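Local coordinates for protein benzoylformate Decarboxylase (Polynucleobacter necessarius, PDB 4K9Q) that binds thiamine diphosphate and a magnesium ion and probably decarboxylates benzoylformate to benzaldehyde and carbon dioxide, at residues A[28-33]-A[161-166]; A[369-374]-A[378-383]; A[393-396]-A[402-405]. One frame throughout, in Å; residues are numbered along the deposited sequence.

Interaction 1 (A[28-33]-A[161-166]); sequences EETFLK and DDWEKL
Phe-31 carries its ring anti to the backbone N (chi1 171°), while Trp-163 holds CG anti to the carbonyl carbon (chi1 -63°); together these torsions lay the phenyl group against the indole. The contact belongs to the N-terminal thiamine-diphosphate-binding domain, an alpha/beta fold built round a parallel sheet, where it joins the short helix 29-32 to the loop leaving strand 154-159. Phe-31 CB sits over the five-membered ring of Trp-163, 3.9 Å from its centroid, in a CH-pi contact. Further along the same indole face, Phe-31 CD1 comes down on the six-membered ring, reaching Trp-163 CZ2 at 3.4 Å. The planes of these two six-membered rings stand 46° apart, an oblique pairing in which the phenyl leans on the indole along one side. A wide, flat tryptophan suits this place because one surface can take both the CB and the ring of its neighbour. Thr-30 works differently: its OG1 approaches the indole edge, near the ring plane, 3.4 Å from Trp-163 CD1. That hydroxyl finds its hydrogen-bonding partner in the backbone oxygen of Leu-160, so a small polar side chain fits between indole and main chain. Helices 4-15 and 135-147 also pack on Trp-163, Phe-9 meets the Phe-31 ring, and Thr-30 touches Thr-471 of the second subunit. Trp-163 is the second residue of a type I turn, closed by Lys-165 N to Asp-162 O at 3.1 Å. The lysine folds back over the same bend, where its NZ donates to Asp-161 O at 2.8 Å from above the carbonyl plane.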
loop_
_atom_site.group_PDB
_atom_site.type_symbol
_atom_site.label_atom_id
_atom_site.label_comp_id
_atom_site.label_asym_id
_atom_site.label_seq_id
_atom_site.Cartn_x
_atom_site.Cartn_y
_atom_site.Cartn_z
ATOM N N GLU A 28 -22.018 9.548 9.000
ATOM C CA GLU A 28 -22.511 8.397 9.756
ATOM C C GLU A 28 -23.993 8.535 10.134
ATOM O O GLU A 28 -24.603 7.595 10.635
ATOM C CB GLU A 28 -21.692 8.203 11.033
ATOM C CG GLU A 28 -20.219 7.854 10.795
ATOM C CD GLU A 28 -19.434 8.996 10.163
ATOM O OE1 GLU A 28 -19.498 10.118 10.696
ATOM O OE2 GLU A 28 -18.748 8.780 9.136
ATOM N N GLU A 29 -24.574 9.709 9.922
ATOM C CA GLU A 29 -25.945 9.927 10.382
ATOM C C GLU A 29 -26.973 9.013 9.707
ATOM O O GLU A 29 -27.938 8.592 10.342
ATOM C CB GLU A 29 -26.327 11.400 10.245
ATOM C CG GLU A 29 -25.593 12.267 11.254
ATOM C CD GLU A 29 -26.047 13.709 11.260
ATOM O OE1 GLU A 29 -26.500 14.219 10.213
ATOM O OE2 GLU A 29 -25.961 14.327 12.332
ATOM N N THR A 30 -26.763 8.691 8.433
ATOM C CA THR A 30 -27.677 7.788 7.739
ATOM C C THR A 30 -27.592 6.353 8.279
ATOM O O THR A 30 -28.561 5.599 8.225
ATOM C CB THR A 30 -27.437 7.812 6.221
ATOM O OG1 THR A 30 -26.036 7.672 5.960
ATOM C CG2 THR A 30 -27.906 9.142 5.646
ATOM N N PHE A 31 -26.423 5.984 8.795
ATOM C CA PHE A 31 -26.262 4.698 9.472
ATOM C C PHE A 31 -26.958 4.702 10.835
ATOM O O PHE A 31 -27.568 3.710 11.242
ATOM C CB PHE A 31 -24.771 4.384 9.646
ATOM C CG PHE A 31 -24.496 3.189 10.512
ATOM C CD1 PHE A 31 -24.895 1.922 10.120
ATOM C CD2 PHE A 31 -23.825 3.336 11.725
ATOM C CE1 PHE A 31 -24.636 0.817 10.912
ATOM C CE2 PHE A 31 -23.554 2.229 12.531
ATOM C CZ PHE A 31 -23.964 0.971 12.127
ATOM N N LEU A 32 -26.877 5.834 11.532
ATOM C CA LEU A 32 -27.365 5.937 12.902
ATOM C C LEU A 32 -28.816 6.402 13.016
ATOM O O LEU A 32 -29.382 6.392 14.100
ATOM C CB LEU A 32 -26.475 6.895 13.695
ATOM C CG LEU A 32 -25.003 6.485 13.826
ATOM C CD1 LEU A 32 -24.229 7.603 14.481
ATOM C CD2 LEU A 32 -24.845 5.190 14.620
ATOM N N LYS A 33 -29.411 6.811 11.902
ATOM C CA LYS A 33 -30.810 7.220 11.886
ATOM C C LYS A 33 -31.711 6.165 12.531
ATOM O O LYS A 33 -31.589 4.976 12.235
ATOM C CB LYS A 33 -31.239 7.477 10.437
ATOM C CG LYS A 33 -32.733 7.668 10.235
ATOM C CD LYS A 33 -33.018 7.978 8.770
ATOM C CE LYS A 33 -34.503 8.046 8.486
ATOM N NZ LYS A 33 -35.151 6.720 8.657
ATOM N N ASP A 161 -24.752 7.320 1.399
ATOM C CA ASP A 161 -25.966 7.164 0.602
ATOM C C ASP A 161 -26.422 5.715 0.444
ATOM O O ASP A 161 -27.525 5.471 -0.050
ATOM C CB ASP A 161 -25.815 7.838 -0.775
ATOM C CG ASP A 161 -24.618 7.316 -1.583
ATOM O OD1 ASP A 161 -23.538 7.045 -1.008
ATOM O OD2 ASP A 161 -24.760 7.202 -2.825
ATOM N N ASP A 162 -25.595 4.755 0.861
ATOM C CA ASP A 162 -25.943 3.348 0.664
ATOM C C ASP A 162 -27.120 2.914 1.544
ATOM O O ASP A 162 -27.929 2.071 1.139
ATOM C CB ASP A 162 -24.756 2.431 0.979
ATOM C CG ASP A 162 -23.647 2.491 -0.071
ATOM O OD1 ASP A 162 -23.786 3.189 -1.098
ATOM O OD2 ASP A 162 -22.627 1.809 0.148
ATOM N N TRP A 163 -27.202 3.483 2.745
ATOM C CA TRP A 163 -28.062 2.955 3.796
ATOM C C TRP A 163 -29.547 2.947 3.474
ATOM O O TRP A 163 -30.262 2.040 3.898
ATOM C CB TRP A 163 -27.805 3.689 5.120
ATOM C CG TRP A 163 -26.412 3.473 5.595
ATOM C CD1 TRP A 163 -25.388 4.381 5.603
ATOM C CD2 TRP A 163 -25.868 2.248 6.098
ATOM N NE1 TRP A 163 -24.243 3.793 6.094
ATOM C CE2 TRP A 163 -24.512 2.486 6.404
ATOM C CE3 TRP A 163 -26.397 0.970 6.318
ATOM C CZ2 TRP A 163 -23.681 1.493 6.921
ATOM C CZ3 TRP A 163 -25.573 -0.006 6.841
ATOM C CH2 TRP A 163 -24.230 0.260 7.134
ATOM N N GLU A 164 -30.002 3.954 2.733
ATOM C CA GLU A 164 -31.422 4.101 2.410
ATOM C C GLU A 164 -31.827 3.360 1.139
ATOM O O GLU A 164 -33.001 3.375 0.758
ATOM C CB GLU A 164 -31.769 5.579 2.234
ATOM C CG GLU A 164 -31.071 6.221 1.039
ATOM C CD GLU A 164 -31.455 7.677 0.836
ATOM O OE1 GLU A 164 -30.888 8.311 -0.078
ATOM O OE2 GLU A 164 -32.317 8.190 1.580
ATOM N N LYS A 165 -30.868 2.742 0.460
ATOM C CA LYS A 165 -31.183 2.041 -0.792
ATOM C C LYS A 165 -32.011 0.782 -0.526
ATOM O O LYS A 165 -31.711 0.005 0.384
ATOM C CB LYS A 165 -29.905 1.669 -1.556
ATOM C CG LYS A 165 -29.013 2.854 -1.965
ATOM C CD LYS A 165 -29.712 3.766 -2.969
ATOM C CE LYS A 165 -28.749 4.781 -3.569
ATOM N NZ LYS A 165 -28.542 5.914 -2.647
ATOM N N LEU A 166 -33.066 0.588 -1.312
ATOM C CA LEU A 166 -33.815 -0.664 -1.288
ATOM C C LEU A 166 -33.079 -1.704 -2.105
ATOM O O LEU A 166 -32.733 -1.459 -3.262
ATOM C CB LEU A 166 -35.204 -0.466 -1.881
ATOM C CG LEU A 166 -36.234 0.218 -0.989
ATOM C CD1 LEU A 166 -37.538 0.368 -1.757
ATOM C CD2 LEU A 166 -36.442 -0.587 0.284
#

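Interaction 2 (A[369-374]-A[378-383]); sequences LVEECP and PLMQDV. With TPP (thiamine diphosphate), chain D.
Met-380 reaches from helix 377-383 across to Glu-371 on strand 368-372, within a beta-alpha-beta unit of the C-terminal thiamine-diphosphate-binding domain. Its chain runs extended to the sulfur and bends only at the last torsion (chi3 67°), which brings its methyl CE to 4.0 Å from both CG and OE2 of Glu-371. Met-380 SD lies 3.5 Å from Glu-371 CB, and CG of the same glutamate is equally near, so the thioether rests on the aliphatic part of an acidic residue. Leu-369 adds a looser apolar touch, its CD2 4.4 Å from Met-380 SD. An unbranched, flexible methionine is well suited to bridging strand and helix here. Glu-371 bends at chi2 (-82°), and its carboxylate curls back towards its own chain. There Cys-373 N donates to Glu-371 OE1 at 2.8 Å, a nearly straight bond (166°) that meets the oxygen on its anti side. The chain then reaches the cofactor: Pro-374 CD is 3.4 Å from O3A of the thiamine diphosphate, and Cys-373 also lines its pocket. One glutamate thus divides its chemistry, with methylenes packing on sulfur and a carboxylate that probably steadies, from a second shell, the chain just beyond the strand.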
loop_
_atom_site.group_PDB
_atom_site.type_symbol
_atom_site.label_atom_id
_atom_site.label_comp_id
_atom_site.label_asym_id
_atom_site.label_seq_id
_atom_site.Cartn_x
_atom_site.Cartn_y
_atom_site.Cartn_z
ATOM N N LEU A 369 -8.362 -5.541 37.245
ATOM C CA LEU A 369 -7.213 -4.659 37.429
ATOM C C LEU A 369 -6.635 -4.303 36.066
ATOM O O LEU A 369 -6.327 -5.190 35.273
ATOM C CB LEU A 369 -6.135 -5.341 38.278
ATOM C CG LEU A 369 -4.931 -4.439 38.570
ATOM C CD1 LEU A 369 -5.336 -3.318 39.489
ATOM C CD2 LEU A 369 -3.789 -5.244 39.195
ATOM N N VAL A 370 -6.500 -3.007 35.802
ATOM C CA VAL A 370 -5.932 -2.507 34.548
ATOM C C VAL A 370 -4.728 -1.635 34.891
ATOM O O VAL A 370 -4.726 -0.970 35.922
ATOM C CB VAL A 370 -6.982 -1.671 33.802
ATOM C CG1 VAL A 370 -6.406 -1.088 32.510
ATOM C CG2 VAL A 370 -8.213 -2.535 33.493
ATOM N N GLU A 371 -3.689 -1.654 34.064
ATOM C CA GLU A 371 -2.494 -0.876 34.386
ATOM C C GLU A 371 -1.888 -0.174 33.170
ATOM O O GLU A 371 -1.737 -0.764 32.099
ATOM C CB GLU A 371 -1.449 -1.750 35.098
ATOM C CG GLU A 371 -0.047 -1.141 35.221
ATOM C CD GLU A 371 0.793 -1.322 33.961
ATOM O OE1 GLU A 371 1.404 -0.328 33.516
ATOM O OE2 GLU A 371 0.852 -2.454 33.401
ATOM N N GLU A 372 -1.558 1.097 33.355
ATOM C CA GLU A 372 -0.786 1.870 32.387
ATOM C C GLU A 372 -0.022 2.918 33.182
ATOM O O GLU A 372 -0.326 4.107 33.130
ATOM C CB GLU A 372 -1.692 2.522 31.339
ATOM C CG GLU A 372 -0.938 3.120 30.145
ATOM C CD GLU A 372 -1.870 3.616 29.058
ATOM O OE1 GLU A 372 -2.521 2.786 28.378
ATOM O OE2 GLU A 372 -1.964 4.843 28.884
ATOM N N CYS A 373 0.954 2.440 33.944
ATOM C CA CYS A 373 1.808 3.283 34.773
ATOM C C CYS A 373 3.176 2.634 34.678
ATOM O O CYS A 373 3.565 1.837 35.536
ATOM C CB CYS A 373 1.308 3.289 36.216
ATOM S SG CYS A 373 2.121 4.537 37.230
ATOM N N PRO A 374 3.902 2.939 33.598
ATOM C CA PRO A 374 5.067 2.130 33.236
ATOM C C PRO A 374 6.125 1.965 34.333
ATOM O O PRO A 374 6.608 0.845 34.527
ATOM C CB PRO A 374 5.636 2.873 32.020
ATOM C CG PRO A 374 4.405 3.446 31.356
ATOM C CD PRO A 374 3.529 3.887 32.530
ATOM N N PRO A 378 7.075 -3.417 37.887
ATOM C CA PRO A 378 7.633 -4.473 38.745
ATOM C C PRO A 378 7.038 -4.450 40.156
ATOM O O PRO A 378 6.833 -5.505 40.765
ATOM C CB PRO A 378 9.138 -4.145 38.782
ATOM C CG PRO A 378 9.375 -3.312 37.550
ATOM C CD PRO A 378 8.118 -2.499 37.394
ATOM N N LEU A 379 6.747 -3.260 40.674
ATOM C CA LEU A 379 6.147 -3.155 41.995
ATOM C C LEU A 379 4.742 -3.755 41.985
ATOM O O LEU A 379 4.349 -4.464 42.907
ATOM C CB LEU A 379 6.111 -1.692 42.457
ATOM C CG LEU A 379 7.428 -0.938 42.275
ATOM C CD1 LEU A 379 7.309 0.489 42.794
ATOM C CD2 LEU A 379 8.565 -1.671 42.964
ATOM N N MET A 380 3.984 -3.469 40.930
ATOM C CA MET A 380 2.649 -4.021 40.789
ATOM C C MET A 380 2.699 -5.544 40.737
ATOM O O MET A 380 1.880 -6.226 41.347
ATOM C CB MET A 380 1.981 -3.477 39.524
ATOM C CG MET A 380 0.601 -4.048 39.287
ATOM S SD MET A 380 -0.018 -3.735 37.615
ATOM C CE MET A 380 1.119 -4.728 36.649
ATOM N N GLN A 381 3.668 -6.078 40.001
ATOM C CA GLN A 381 3.835 -7.517 39.889
ATOM C C GLN A 381 4.169 -8.159 41.242
ATOM O O GLN A 381 3.801 -9.300 41.493
ATOM C CB GLN A 381 4.890 -7.834 38.834
ATOM C CG GLN A 381 4.393 -7.490 37.437
ATOM C CD GLN A 381 5.475 -7.534 36.381
ATOM O OE1 GLN A 381 6.663 -7.487 36.685
ATOM N NE2 GLN A 381 5.060 -7.613 35.122
ATOM N N ASP A 382 4.833 -7.418 42.122
ATOM C CA ASP A 382 5.142 -7.955 43.448
ATOM C C ASP A 382 3.903 -7.984 44.334
ATOM O O ASP A 382 3.719 -8.899 45.140
ATOM C CB ASP A 382 6.221 -7.125 44.144
ATOM C CG ASP A 382 6.740 -7.798 45.409
ATOM O OD1 ASP A 382 7.091 -8.992 45.334
ATOM O OD2 ASP A 382 6.789 -7.138 46.471
ATOM N N VAL A 383 3.056 -6.972 44.181
ATOM C CA VAL A 383 1.969 -6.740 45.119
ATOM C C VAL A 383 0.685 -7.418 44.679
ATOM O O VAL A 383 0.066 -8.155 45.442
ATOM C CB VAL A 383 1.712 -5.225 45.309
ATOM C CG1 VAL A 383 0.463 -4.983 46.150
ATOM C CG2 VAL A 383 2.936 -4.541 45.941
HETATM N "N1'" TPP D . 3.350 8.116 23.057
HETATM C "C2'" TPP D . 2.561 6.981 22.957
HETATM C CM2 TPP D . 1.236 7.036 22.257
HETATM N "N3'" TPP D . 2.986 5.775 23.482
HETATM C "C4'" TPP D . 4.200 5.697 24.119
HETATM N "N4'" TPP D . 4.611 4.529 24.609
HETATM C "C5'" TPP D . 4.985 6.842 24.257
HETATM C "C6'" TPP D . 4.571 8.056 23.711
HETATM C "C7'" TPP D . 6.318 6.757 24.954
HETATM N N3 TPP D . 6.297 6.572 26.399
HETATM C C2 TPP D . 6.514 5.364 27.042
HETATM S S1 TPP D . 6.468 5.454 28.649
HETATM C C5 TPP D . 6.179 7.043 28.590
HETATM C C4 TPP D . 6.114 7.570 27.303
HETATM C CM4 TPP D . 5.856 9.014 26.953
HETATM C C6 TPP D . 6.057 7.748 29.912
HETATM C C7 TPP D . 4.907 7.286 30.791
HETATM O O7 TPP D . 4.837 8.240 31.826
HETATM P PA TPP D . 3.798 8.087 33.044
HETATM O O1A TPP D . 2.477 7.625 32.500
HETATM O O2A TPP D . 3.663 9.384 33.775
HETATM O O3A TPP D . 4.376 6.856 33.900
HETATM P PB TPP D . 5.686 6.814 34.832
HETATM O O1B TPP D . 6.780 6.235 33.994
HETATM O O2B TPP D . 5.342 5.899 35.986
HETATM O O3B TPP D . 6.071 8.184 35.287
#

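Interaction 3 (A[393-396]-A[402-405]); sequences YTFA and WDLP
Phe-395 and Trp-402 run past one another in opposite senses where, in the C-terminal thiamine-diphosphate-binding domain, the loop after strand 392-393 heads towards helix 403-417. The tight part sets the six-membered ring of the indole and the carboxylate of Asp-403 against the loop backbone: Trp-402 CZ3 stands 3.6 Å from Thr-394 C, and Trp-402 CE3 lies 3.7 Å from Phe-395 CB. With CG anti to the backbone N (chi1 -176°), Trp-402 extends its six-membered ring to the loop, and its NE1 is hydrogen-bonded to Asp-55 OD2. Replacing this tryptophan with an alanine would probably open a gap beside the Thr-394 and Phe-395 backbone and leave Asp-55 without its indole N-H partner. The carboxylate of Asp-403 fits into the same junction, its OD1 in plane at the indole edge. Its OD2 sits over one face of the Phe-395 ring, 3.5 Å from CD1, with carboxylate and ring planes 72° apart. Aspartate is short enough to place both oxygens among backbone, indole and phenyl. The contact is looser towards Tyr-393, where the nearest approach is that of the backbone oxygen, 3.8 Å from Asp-403 OD1, and the phenol turns from the helix. The more open side is that of Phe-395, which is partly exposed; its side chain comes within about 6 Å of the bound cofactor and also touches Leu-400 of the binding site. Thr-394 gives its hydroxyl to a hydrogen bond with Glu-371 O, while its backbone makes the closest approach of the tight part: CA lies 3.2 Å from Asp-403 OD1.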
loop_
_atom_site.group_PDB
_atom_site.type_symbol
_atom_site.label_atom_id
_atom_site.label_comp_id
_atom_site.label_asym_id
_atom_site.label_seq_id
_atom_site.Cartn_x
_atom_site.Cartn_y
_atom_site.Cartn_z
ATOM N N TYR A 393 -5.666 -6.811 32.934
ATOM C CA TYR A 393 -5.577 -6.414 31.531
ATOM C C TYR A 393 -4.669 -5.207 31.353
ATOM O O TYR A 393 -4.759 -4.229 32.114
ATOM C CB TYR A 393 -6.954 -6.013 31.003
ATOM C CG TYR A 393 -8.018 -7.080 31.022
ATOM C CD1 TYR A 393 -8.685 -7.406 32.202
ATOM C CD2 TYR A 393 -8.380 -7.742 29.854
ATOM C CE1 TYR A 393 -9.682 -8.378 32.210
ATOM C CE2 TYR A 393 -9.369 -8.710 29.852
ATOM C CZ TYR A 393 -10.012 -9.022 31.033
ATOM O OH TYR A 393 -11.000 -9.983 31.047
ATOM N N THR A 394 -3.829 -5.253 30.325
ATOM C CA THR A 394 -3.109 -4.066 29.871
ATOM C C THR A 394 -2.944 -4.205 28.350
ATOM O O THR A 394 -3.437 -5.173 27.745
ATOM C CB THR A 394 -1.754 -3.880 30.609
ATOM O OG1 THR A 394 -1.183 -2.599 30.294
ATOM C CG2 THR A 394 -0.769 -4.984 30.243
ATOM N N PHE A 395 -2.282 -3.240 27.726
ATOM C CA PHE A 395 -2.057 -3.302 26.275
ATOM C C PHE A 395 -0.967 -4.299 25.853
ATOM O O PHE A 395 -0.053 -4.611 26.625
ATOM C CB PHE A 395 -1.815 -1.892 25.692
ATOM C CG PHE A 395 -0.744 -1.079 26.407
ATOM C CD1 PHE A 395 -0.695 0.301 26.240
ATOM C CD2 PHE A 395 0.222 -1.683 27.193
ATOM C CE1 PHE A 395 0.275 1.072 26.872
ATOM C CE2 PHE A 395 1.203 -0.925 27.841
ATOM C CZ PHE A 395 1.232 0.458 27.675
ATOM N N ALA A 396 -1.090 -4.831 24.642
ATOM C CA ALA A 396 -0.046 -5.690 24.085
ATOM C C ALA A 396 1.027 -4.882 23.360
ATOM O O ALA A 396 2.085 -5.421 23.014
ATOM C CB ALA A 396 -0.653 -6.727 23.128
ATOM N N TRP A 402 -4.352 3.768 25.713
ATOM C CA TRP A 402 -5.269 2.652 25.514
ATOM C C TRP A 402 -6.019 2.289 26.794
ATOM O O TRP A 402 -7.227 2.051 26.765
ATOM C CB TRP A 402 -4.528 1.423 24.979
ATOM C CG TRP A 402 -5.454 0.286 24.662
ATOM C CD1 TRP A 402 -6.192 0.122 23.521
ATOM C CD2 TRP A 402 -5.750 -0.835 25.499
ATOM N NE1 TRP A 402 -6.922 -1.039 23.598
ATOM C CE2 TRP A 402 -6.670 -1.645 24.802
ATOM C CE3 TRP A 402 -5.331 -1.233 26.775
ATOM C CZ2 TRP A 402 -7.183 -2.833 25.337
ATOM C CZ3 TRP A 402 -5.836 -2.423 27.304
ATOM C CH2 TRP A 402 -6.752 -3.203 26.582
ATOM N N ASP A 403 -5.306 2.246 27.913
ATOM C CA ASP A 403 -5.853 1.619 29.121
ATOM C C ASP A 403 -6.965 2.404 29.802
ATOM O O ASP A 403 -7.923 1.819 30.317
ATOM C CB ASP A 403 -4.739 1.263 30.111
ATOM C CG ASP A 403 -3.917 0.066 29.641
ATOM O OD1 ASP A 403 -4.301 -1.071 29.989
ATOM O OD2 ASP A 403 -2.919 0.260 28.905
ATOM N N LEU A 404 -6.850 3.729 29.809
ATOM C CA LEU A 404 -7.878 4.544 30.433
ATOM C C LEU A 404 -9.258 4.291 29.804
ATOM O O LEU A 404 -10.195 3.921 30.506
ATOM C CB LEU A 404 -7.491 6.027 30.437
ATOM C CG LEU A 404 -8.431 6.951 31.217
ATOM C CD1 LEU A 404 -7.711 8.243 31.550
ATOM C CD2 LEU A 404 -9.714 7.226 30.434
ATOM N N PRO A 405 -9.383 4.465 28.478
ATOM C CA PRO A 405 -10.667 4.098 27.868
ATOM C C PRO A 405 -10.950 2.583 27.864
ATOM O O PRO A 405 -12.114 2.182 27.988
ATOM C CB PRO A 405 -10.574 4.678 26.447
ATOM C CG PRO A 405 -9.101 4.888 26.202
ATOM C CD PRO A 405 -8.489 5.175 27.543
#

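How the interactions relate
All three contacts are buried. Interaction 1 lies in the N-terminal domain, about 32 Å from the centre of the chain and beside the second subunit. It uses helix 29-32 and the loop after strand 154-159 of a different sheet. Interactions 2 and 3 share the C-terminal domain, centres about 12 Å apart: strand 368-372 neighbours strand 392-393, from which the loop of interaction 3 departs, and Glu-372 OE1 probably accepts a hydrogen bond from Asp-403 N. Interaction 1 is chiefly aromatic packing away from the annotated sites. Nearer the cofactor, acidic residues enter the packing, with methylenes against a thioether in interaction 2 and a carboxylate against aromatic rings in interaction 3.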